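Local coordinates for transcriptional regulator (Corynebacterium diphtheriae, PDB 3LMM), which is of unknown function but is probably a multidomain transcriptional regulator that binds nucleic acid, at residues M177-A183 and F223-K229; L331-G337 and P399-L405; S420-R426 and A467-V473. Residue numbers count along the deposited sequence, not the author numbering.

Interaction 1: residues M177-A183 and F223-K229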
loop_
_atom_site.group_PDB
_atom_site.type_symbol
_atom_site.label_atom_id
_atom_site.label_comp_id
_atom_site.label_asym_id
_atom_site.label_seq_id
_atom_site.Cartn_x
_atom_site.Cartn_y
_atom_site.Cartn_z
HETATM N N MSE A 177 14.114 -11.947 5.955
HETATM C CA MSE A 177 14.848 -10.750 5.586
HETATM C C MSE A 177 15.184 -9.873 6.788
HETATM O O MSE A 177 15.849 -8.835 6.654
HETATM C CB MSE A 177 14.041 -9.971 4.549
HETATM C CG MSE A 177 14.857 -9.003 3.729
HETATM SE SE MSE A 177 16.251 -9.860 2.690
HETATM C CE MSE A 177 15.189 -10.548 1.250
ATOM N N ALA A 178 14.743 -10.305 7.968
ATOM C CA ALA A 178 14.987 -9.569 9.216
ATOM C C ALA A 178 15.984 -10.286 10.113
ATOM O O ALA A 178 16.408 -9.739 11.129
ATOM C CB ALA A 178 13.670 -9.364 9.968
ATOM N N GLN A 179 16.356 -11.501 9.723
ATOM C CA GLN A 179 17.294 -12.308 10.495
ATOM C C GLN A 179 18.669 -11.657 10.628
ATOM O O GLN A 179 19.069 -10.883 9.766
ATOM C CB GLN A 179 17.448 -13.679 9.851
ATOM C CG GLN A 179 18.376 -14.607 10.601
ATOM C CD GLN A 179 18.617 -15.907 9.866
ATOM O OE1 GLN A 179 17.756 -16.787 9.838
ATOM N NE2 GLN A 179 19.787 -16.023 9.237
ATOM N N VAL A 180 19.389 -11.973 11.703
ATOM C CA VAL A 180 20.714 -11.396 11.916
ATOM C C VAL A 180 21.749 -12.043 11.017
ATOM O O VAL A 180 21.679 -13.242 10.751
ATOM C CB VAL A 180 21.201 -11.554 13.374
ATOM C CG1 VAL A 180 22.572 -10.898 13.534
ATOM C CG2 VAL A 180 20.206 -10.910 14.337
ATOM N N THR A 181 22.695 -11.237 10.541
ATOM C CA THR A 181 23.773 -11.721 9.685
ATOM C C THR A 181 25.095 -11.390 10.385
ATOM O O THR A 181 25.106 -10.822 11.484
ATOM C CB THR A 181 23.794 -11.025 8.320
ATOM O OG1 THR A 181 24.284 -9.689 8.477
ATOM C CG2 THR A 181 22.397 -10.975 7.717
ATOM N N THR A 182 26.203 -11.742 9.737
ATOM C CA THR A 182 27.535 -11.501 10.279
ATOM C C THR A 182 28.119 -10.178 9.815
ATOM O O THR A 182 29.257 -9.834 10.160
ATOM C CB THR A 182 28.483 -12.599 9.858
ATOM O OG1 THR A 182 28.481 -12.705 8.431
ATOM C CG2 THR A 182 28.051 -13.918 10.460
ATOM N N ALA A 183 27.328 -9.442 9.034
ATOM C CA ALA A 183 27.727 -8.152 8.488
ATOM C C ALA A 183 27.635 -7.092 9.561
ATOM O O ALA A 183 26.668 -7.046 10.323
ATOM C CB ALA A 183 26.840 -7.790 7.328
ATOM N N PHE A 223 25.213 -5.727 14.356
ATOM C CA PHE A 223 25.052 -6.557 13.167
ATOM C C PHE A 223 23.933 -6.051 12.261
ATOM O O PHE A 223 22.967 -5.471 12.733
ATOM C CB PHE A 223 24.780 -8.005 13.583
ATOM C CG PHE A 223 25.986 -8.709 14.133
ATOM C CD1 PHE A 223 26.914 -9.284 13.274
ATOM C CD2 PHE A 223 26.211 -8.778 15.504
ATOM C CE1 PHE A 223 28.047 -9.913 13.772
ATOM C CE2 PHE A 223 27.346 -9.409 16.009
ATOM C CZ PHE A 223 28.264 -9.977 15.138
ATOM N N LEU A 224 24.074 -6.254 10.958
ATOM C CA LEU A 224 23.048 -5.811 10.033
ATOM C C LEU A 224 22.084 -6.948 9.794
ATOM O O LEU A 224 22.471 -8.114 9.836
ATOM C CB LEU A 224 23.662 -5.416 8.697
ATOM C CG LEU A 224 24.596 -4.215 8.661
ATOM C CD1 LEU A 224 25.205 -4.123 7.278
ATOM C CD2 LEU A 224 23.823 -2.955 9.009
ATOM N N SER A 225 20.823 -6.619 9.554
ATOM C CA SER A 225 19.851 -7.660 9.275
ATOM C C SER A 225 20.091 -8.087 7.851
ATOM O O SER A 225 20.952 -7.545 7.160
ATOM C CB SER A 225 18.423 -7.133 9.412
ATOM O OG SER A 225 18.165 -6.075 8.503
ATOM N N GLN A 226 19.306 -9.050 7.408
ATOM C CA GLN A 226 19.436 -9.545 6.052
ATOM C C GLN A 226 19.013 -8.454 5.049
ATOM O O GLN A 226 19.597 -8.325 3.974
ATOM C CB GLN A 226 18.580 -10.805 5.890
ATOM C CG GLN A 226 18.973 -11.698 4.721
ATOM C CD GLN A 226 20.342 -12.318 4.890
ATOM O OE1 GLN A 226 20.580 -13.072 5.834
ATOM N NE2 GLN A 226 21.250 -12.014 3.965
ATOM N N ALA A 227 18.007 -7.663 5.411
ATOM C CA ALA A 227 17.555 -6.593 4.531
ATOM C C ALA A 227 18.540 -5.428 4.565
ATOM O O ALA A 227 18.691 -4.692 3.587
ATOM C CB ALA A 227 16.168 -6.106 4.936
ATOM N N GLY A 228 19.198 -5.261 5.704
ATOM C CA GLY A 228 20.151 -4.184 5.844
ATOM C C GLY A 228 21.413 -4.515 5.087
ATOM O O GLY A 228 22.027 -3.642 4.480
ATOM N N LYS A 229 21.808 -5.783 5.127
ATOM C CA LYS A 229 23.010 -6.224 4.426
ATOM C C LYS A 229 22.774 -6.125 2.917
ATOM O O LYS A 229 23.630 -5.651 2.169
ATOM C CB LYS A 229 23.337 -7.678 4.810
ATOM C CG LYS A 229 24.369 -8.393 3.922
ATOM C CD LYS A 229 24.594 -9.824 4.410
ATOM C CE LYS A 229 25.550 -10.639 3.523
ATOM N NZ LYS A 229 24.949 -11.195 2.265
#
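The segment 177-183 runs alongside 223-229 in the opposite sense and meets both its short strand and the first turn of the following helix. It starts at M177, a selenomethionine, in the last residues of a 3-10 turn. M177 O accepts a weak hydrogen bond from A227 N at 2.8 Å. Its side chain lies on the same helix start, with M177 CG 3.4 Å from A227 CB. The M177 side chain also touches A358 and L359 of helix 357-365. A178 points its CB away, and its carbonyl is bonded by R169 of helix 161-171. Q179 O takes a weak bond from Q226 N at 3.0 Å. V180 pairs with S225 in an antiparallel, non-hydrogen-bonded bridge. Its CG1 packs on F223 CB at 3.6 Å.

T181 points toward the partner. Both T181 N (3.2 Å) and T181 OG1 (2.8 Å) donate to L224 O. T181 OG1 also accepts from A183 N at 3.1 Å, which makes an ST turn and bends the chain at T182. Past the corner, A183 O receives L224 N at 2.8 Å, and A183 CB touches L224 CD1 at 4.0 Å.

S225 is the N-cap of helix 226-232, its OG bonded to G228 N at 3.1 Å. The first amides of a helix have no acceptor within the helix. Here M177 O and Q179 O answer A227 N and Q226 N, though weakly, and the S225 cap answers G228 N. The hydrogen bonds across the contact are thus mostly main chain, with T181 OG1 the one side-chain donor, while M177, V180 and A183 add apolar packing.

Interaction 2: residues L331-G337 and P399-L405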
loop_
_atom_site.group_PDB
_atom_site.type_symbol
_atom_site.label_atom_id
_atom_site.label_comp_id
_atom_site.label_asym_id
_atom_site.label_seq_id
_atom_site.Cartn_x
_atom_site.Cartn_y
_atom_site.Cartn_z
ATOM N N LEU A 331 8.203 -0.230 -21.564
ATOM C CA LEU A 331 9.207 -0.740 -20.650
ATOM C C LEU A 331 8.711 -2.006 -19.990
ATOM O O LEU A 331 7.632 -2.028 -19.401
ATOM C CB LEU A 331 9.544 0.285 -19.565
ATOM C CG LEU A 331 10.307 -0.254 -18.337
ATOM C CD1 LEU A 331 11.305 0.772 -17.824
ATOM C CD2 LEU A 331 9.327 -0.612 -17.256
ATOM N N ILE A 332 9.500 -3.066 -20.081
ATOM C CA ILE A 332 9.107 -4.323 -19.478
ATOM C C ILE A 332 10.023 -4.614 -18.305
ATOM O O ILE A 332 11.231 -4.380 -18.372
ATOM C CB ILE A 332 9.204 -5.460 -20.482
ATOM C CG1 ILE A 332 8.745 -4.978 -21.854
ATOM C CG2 ILE A 332 8.317 -6.592 -20.041
ATOM C CD1 ILE A 332 8.931 -5.988 -22.933
ATOM N N VAL A 333 9.440 -5.119 -17.225
ATOM C CA VAL A 333 10.211 -5.453 -16.032
ATOM C C VAL A 333 9.924 -6.880 -15.568
ATOM O O VAL A 333 8.927 -7.135 -14.893
ATOM C CB VAL A 333 9.908 -4.487 -14.869
ATOM C CG1 VAL A 333 10.638 -4.940 -13.612
ATOM C CG2 VAL A 333 10.332 -3.085 -15.244
ATOM N N ARG A 334 10.816 -7.797 -15.937
ATOM C CA ARG A 334 10.707 -9.202 -15.572
ATOM C C ARG A 334 11.430 -9.426 -14.253
ATOM O O ARG A 334 12.611 -9.112 -14.137
ATOM C CB ARG A 334 11.357 -10.077 -16.641
ATOM C CG ARG A 334 10.601 -10.173 -17.949
ATOM C CD ARG A 334 11.554 -10.486 -19.099
ATOM N NE ARG A 334 10.848 -10.849 -20.323
ATOM C CZ ARG A 334 10.286 -12.037 -20.529
ATOM N NH1 ARG A 334 10.355 -12.979 -19.594
ATOM N NH2 ARG A 334 9.644 -12.283 -21.666
ATOM N N SER A 335 10.730 -9.971 -13.262
ATOM C CA SER A 335 11.343 -10.239 -11.963
ATOM C C SER A 335 11.303 -11.709 -11.559
ATOM O O SER A 335 10.257 -12.359 -11.622
ATOM C CB SER A 335 10.669 -9.406 -10.883
ATOM O OG SER A 335 10.941 -8.037 -11.068
ATOM N N PRO A 336 12.448 -12.245 -11.113
ATOM C CA PRO A 336 12.499 -13.649 -10.706
ATOM C C PRO A 336 11.521 -13.964 -9.576
ATOM O O PRO A 336 11.461 -13.260 -8.561
ATOM C CB PRO A 336 13.951 -13.826 -10.287
ATOM C CG PRO A 336 14.311 -12.473 -9.764
ATOM C CD PRO A 336 13.723 -11.572 -10.818
ATOM N N GLY A 337 10.752 -15.032 -9.760
ATOM C CA GLY A 337 9.784 -15.440 -8.757
ATOM C C GLY A 337 8.371 -15.320 -9.285
ATOM O O GLY A 337 8.157 -14.777 -10.367
ATOM N N PRO A 399 9.879 -19.512 -12.564
ATOM C CA PRO A 399 8.886 -18.448 -12.381
ATOM C C PRO A 399 9.416 -17.029 -12.582
ATOM O O PRO A 399 10.567 -16.725 -12.266
ATOM C CB PRO A 399 8.418 -18.681 -10.954
ATOM C CG PRO A 399 9.681 -19.130 -10.290
ATOM C CD PRO A 399 10.187 -20.154 -11.276
ATOM N N PHE A 400 8.548 -16.158 -13.084
ATOM C CA PHE A 400 8.889 -14.761 -13.343
ATOM C C PHE A 400 7.632 -13.904 -13.235
ATOM O O PHE A 400 6.522 -14.385 -13.447
ATOM C CB PHE A 400 9.456 -14.625 -14.750
ATOM C CG PHE A 400 10.956 -14.660 -14.817
ATOM C CD1 PHE A 400 11.702 -13.549 -14.454
ATOM C CD2 PHE A 400 11.623 -15.778 -15.311
ATOM C CE1 PHE A 400 13.091 -13.548 -14.590
ATOM C CE2 PHE A 400 13.014 -15.785 -15.450
ATOM C CZ PHE A 400 13.747 -14.672 -15.093
ATOM N N VAL A 401 7.798 -12.634 -12.907
ATOM C CA VAL A 401 6.651 -11.740 -12.811
ATOM C C VAL A 401 7.003 -10.490 -13.596
ATOM O O VAL A 401 7.812 -9.679 -13.147
ATOM C CB VAL A 401 6.365 -11.327 -11.361
ATOM C CG1 VAL A 401 5.117 -10.469 -11.309
ATOM C CG2 VAL A 401 6.211 -12.547 -10.494
ATOM N N GLU A 402 6.409 -10.318 -14.767
ATOM C CA GLU A 402 6.762 -9.142 -15.523
ATOM C C GLU A 402 5.681 -8.081 -15.540
ATOM O O GLU A 402 4.503 -8.383 -15.717
ATOM C CB GLU A 402 7.172 -9.514 -16.961
ATOM C CG GLU A 402 6.023 -9.879 -17.869
ATOM C CD GLU A 402 6.454 -10.090 -19.310
ATOM O OE1 GLU A 402 5.558 -10.170 -20.174
ATOM O OE2 GLU A 402 7.674 -10.185 -19.580
ATOM N N THR A 403 6.100 -6.837 -15.316
ATOM C CA THR A 403 5.206 -5.694 -15.337
ATOM C C THR A 403 5.532 -4.965 -16.627
ATOM O O THR A 403 6.701 -4.755 -16.949
ATOM C CB THR A 403 5.452 -4.776 -14.117
ATOM O OG1 THR A 403 5.109 -5.463 -12.899
ATOM C CG2 THR A 403 4.616 -3.503 -14.218
ATOM N N THR A 404 4.500 -4.625 -17.389
ATOM C CA THR A 404 4.697 -3.946 -18.673
ATOM C C THR A 404 4.001 -2.585 -18.681
ATOM O O THR A 404 2.799 -2.473 -18.409
ATOM C CB THR A 404 4.120 -4.771 -19.837
ATOM O OG1 THR A 404 3.606 -6.005 -19.319
ATOM C CG2 THR A 404 5.186 -5.051 -20.868
ATOM N N LEU A 405 4.767 -1.552 -19.011
ATOM C CA LEU A 405 4.268 -0.188 -19.087
ATOM C C LEU A 405 4.365 0.298 -20.511
ATOM O O LEU A 405 5.469 0.436 -21.026
ATOM C CB LEU A 405 5.108 0.735 -18.207
ATOM C CG LEU A 405 4.630 0.870 -16.773
ATOM C CD1 LEU A 405 4.492 -0.496 -16.164
ATOM C CD2 LEU A 405 5.601 1.718 -15.995
#
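Strands 331-336 and 400-405 run antiparallel, with axes 4.3 Å apart at closest and 162° between their directions. The register is regular from L331-L405 to P336-F400. Three hydrogen-bonded pairs carry two bonds each. In the middle one, V333 N reaches T403 O at 2.8 Å and T403 N reaches V333 O at 2.9 Å. G337 N adds a bond to P399 O at 3.0 Å, just after the cis peptide that precedes P399.

One face carries I332, R334, P336, F400, E402 and T404. There R334 NE lies 3.3 Å from E402 OE2. This salt bridge is one of charge alone, because the oxygen sits over the guanidinium face. D321 and I396 also touch R334. I332 CG2 meets T404 CG2 at 3.6 Å. On the other face V333, S335 and L405 pack against helix 298-311. These are adjacent interior strands, flanked by 320-325 and 392-396, in a mixed sheet with a helix on one face, consistent with an ATPase domain of the HATPase_c_4 kind.

Interaction 3: residues S420-R426 and A467-V473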
loop_
_atom_site.group_PDB
_atom_site.type_symbol
_atom_site.label_atom_id
_atom_site.label_comp_id
_atom_site.label_asym_id
_atom_site.label_seq_id
_atom_site.Cartn_x
_atom_site.Cartn_y
_atom_site.Cartn_z
ATOM N N SER A 420 -10.167 19.153 -16.458
ATOM C CA SER A 420 -11.433 19.843 -16.210
ATOM C C SER A 420 -12.253 19.247 -15.082
ATOM O O SER A 420 -13.421 19.589 -14.895
ATOM C CB SER A 420 -12.258 19.836 -17.487
ATOM O OG SER A 420 -11.505 20.437 -18.533
ATOM N N ILE A 421 -11.631 18.355 -14.330
ATOM C CA ILE A 421 -12.295 17.712 -13.218
ATOM C C ILE A 421 -12.445 18.666 -12.039
ATOM O O ILE A 421 -11.608 19.539 -11.811
ATOM C CB ILE A 421 -11.508 16.476 -12.785
ATOM C CG1 ILE A 421 -11.648 15.399 -13.861
ATOM C CG2 ILE A 421 -11.989 15.990 -11.437
ATOM C CD1 ILE A 421 -10.812 14.166 -13.609
ATOM N N VAL A 422 -13.533 18.491 -11.304
ATOM C CA VAL A 422 -13.824 19.304 -10.133
ATOM C C VAL A 422 -14.549 18.432 -9.120
ATOM O O VAL A 422 -15.454 17.670 -9.478
ATOM C CB VAL A 422 -14.724 20.517 -10.486
ATOM C CG1 VAL A 422 -15.089 21.277 -9.224
ATOM C CG2 VAL A 422 -14.002 21.424 -11.452
ATOM N N PRO A 423 -14.147 18.504 -7.844
ATOM C CA PRO A 423 -13.073 19.335 -7.302
ATOM C C PRO A 423 -11.723 19.020 -7.920
ATOM O O PRO A 423 -11.489 17.906 -8.383
ATOM C CB PRO A 423 -13.117 19.001 -5.828
ATOM C CG PRO A 423 -13.576 17.581 -5.828
ATOM C CD PRO A 423 -14.721 17.659 -6.791
ATOM N N GLU A 424 -10.833 20.006 -7.903
ATOM C CA GLU A 424 -9.486 19.872 -8.458
ATOM C C GLU A 424 -8.754 18.681 -7.844
ATOM O O GLU A 424 -8.026 17.950 -8.519
ATOM C CB GLU A 424 -8.694 21.150 -8.175
ATOM C CG GLU A 424 -7.451 21.344 -9.030
ATOM C CD GLU A 424 -6.661 22.574 -8.617
ATOM O OE1 GLU A 424 -6.097 22.568 -7.500
ATOM O OE2 GLU A 424 -6.609 23.548 -9.403
ATOM N N ALA A 425 -8.952 18.496 -6.547
ATOM C CA ALA A 425 -8.300 17.406 -5.848
ATOM C C ALA A 425 -8.711 16.014 -6.344
ATOM O O ALA A 425 -8.116 15.017 -5.939
ATOM C CB ALA A 425 -8.556 17.531 -4.347
ATOM N N ARG A 426 -9.712 15.926 -7.213
ATOM C CA ARG A 426 -10.115 14.614 -7.695
ATOM C C ARG A 426 -9.436 14.185 -8.985
ATOM O O ARG A 426 -9.599 13.048 -9.419
ATOM C CB ARG A 426 -11.617 14.547 -7.891
ATOM C CG ARG A 426 -12.361 14.217 -6.628
ATOM C CD ARG A 426 -13.730 13.666 -6.983
ATOM N NE ARG A 426 -14.656 13.693 -5.857
ATOM C CZ ARG A 426 -14.414 13.121 -4.690
ATOM N NH1 ARG A 426 -15.316 13.198 -3.723
ATOM N NH2 ARG A 426 -13.269 12.478 -4.502
ATOM N N ALA A 467 -17.926 8.639 -5.314
ATOM C CA ALA A 467 -16.988 9.728 -5.519
ATOM C C ALA A 467 -16.997 10.216 -6.970
ATOM O O ALA A 467 -16.808 11.401 -7.232
ATOM C CB ALA A 467 -15.588 9.299 -5.117
ATOM N N ALA A 468 -17.214 9.310 -7.915
ATOM C CA ALA A 468 -17.228 9.700 -9.318
ATOM C C ALA A 468 -18.527 10.396 -9.645
ATOM O O ALA A 468 -18.585 11.259 -10.523
ATOM C CB ALA A 468 -17.060 8.485 -10.205
ATOM N N ARG A 469 -19.579 10.014 -8.933
ATOM C CA ARG A 469 -20.891 10.611 -9.156
ATOM C C ARG A 469 -20.899 12.044 -8.657
ATOM O O ARG A 469 -21.682 12.867 -9.119
ATOM C CB ARG A 469 -21.981 9.821 -8.430
ATOM C CG ARG A 469 -23.371 10.140 -8.949
ATOM C CD ARG A 469 -24.445 9.752 -7.953
ATOM N NE ARG A 469 -24.416 10.633 -6.792
ATOM C CZ ARG A 469 -25.219 10.519 -5.743
ATOM N NH1 ARG A 469 -26.127 9.550 -5.699
ATOM N NH2 ARG A 469 -25.112 11.381 -4.737
ATOM N N GLN A 470 -20.021 12.330 -7.703
ATOM C CA GLN A 470 -19.926 13.668 -7.132
ATOM C C GLN A 470 -18.828 14.493 -7.778
ATOM O O GLN A 470 -18.654 15.663 -7.455
ATOM C CB GLN A 470 -19.684 13.579 -5.631
ATOM C CG GLN A 470 -20.833 12.956 -4.877
ATOM C CD GLN A 470 -20.533 12.836 -3.408
ATOM O OE1 GLN A 470 -19.610 13.481 -2.909
ATOM N NE2 GLN A 470 -21.310 12.014 -2.697
ATOM N N THR A 471 -18.075 13.876 -8.680
ATOM C CA THR A 471 -17.015 14.594 -9.366
ATOM C C THR A 471 -17.715 15.318 -10.499
ATOM O O THR A 471 -18.771 14.877 -10.947
ATOM C CB THR A 471 -15.967 13.638 -9.933
ATOM O OG1 THR A 471 -15.587 12.700 -8.924
ATOM C CG2 THR A 471 -14.742 14.409 -10.374
ATOM N N THR A 472 -17.144 16.428 -10.953
ATOM C CA THR A 472 -17.754 17.202 -12.023
ATOM C C THR A 472 -16.799 17.662 -13.098
ATOM O O THR A 472 -15.692 18.105 -12.817
ATOM C CB THR A 472 -18.438 18.467 -11.491
ATOM O OG1 THR A 472 -19.652 18.114 -10.821
ATOM C CG2 THR A 472 -18.752 19.424 -12.636
ATOM N N VAL A 473 -17.262 17.566 -14.335
ATOM C CA VAL A 473 -16.501 17.999 -15.484
ATOM C C VAL A 473 -17.455 18.757 -16.372
ATOM O O VAL A 473 -18.464 18.212 -16.834
ATOM C CB VAL A 473 -15.914 16.836 -16.260
ATOM C CG1 VAL A 473 -15.515 17.289 -17.648
ATOM C CG2 VAL A 473 -14.707 16.303 -15.512
#
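This is a small antiparallel strand pairing in the DUF5635 region, which belongs to the helix-turn-helix clan. Strand 421-422 pairs with 472-473, the short strand that follows helix 458-469. R426, T471 and V473 bury the most area here. R426 extends from a 3-10 turn toward the end of that helix. Its guanidinium lies with one face over A467 O, but R426 NE makes no hydrogen bond to it at 3.4 Å. R426 also forms a weak, long ion pair with D429.

T471 links helix and strand. Its CG2 packs on I421 CG2 at 3.3 Å, and I432 of helix 430-441 touches both residues. V473 lies on the same side, with V473 CG2 3.6 Å from I421 CG1. L478 is next to T471 and V473.

V422 and T472 form the hydrogen-bonded pair of the two strands. V422 N gives T472 O a weak bond at 2.7 Å. The return bond is straighter and short, with T472 N 2.6 Å from V422 O.

The three contacts follow one another along the chain and do not touch. Their centres are about 27 Å apart for 1 and 2, about 34 Å for 2 and 3 and about 47 Å for 1 and 3, which lie on opposite sides of the chain's centre. No strand or helix is common to any two. Interaction 2 lies within a sheet, nearest the chain's centre, with regular backbone bonding and a salt bridge. Interactions 1 and 3 lie farther out and have more exposed residues. Interaction 1 joins a short strand pair to a helix start with five bonds, two weak; interaction 3 has two, one weak, and R426 beside a helix end.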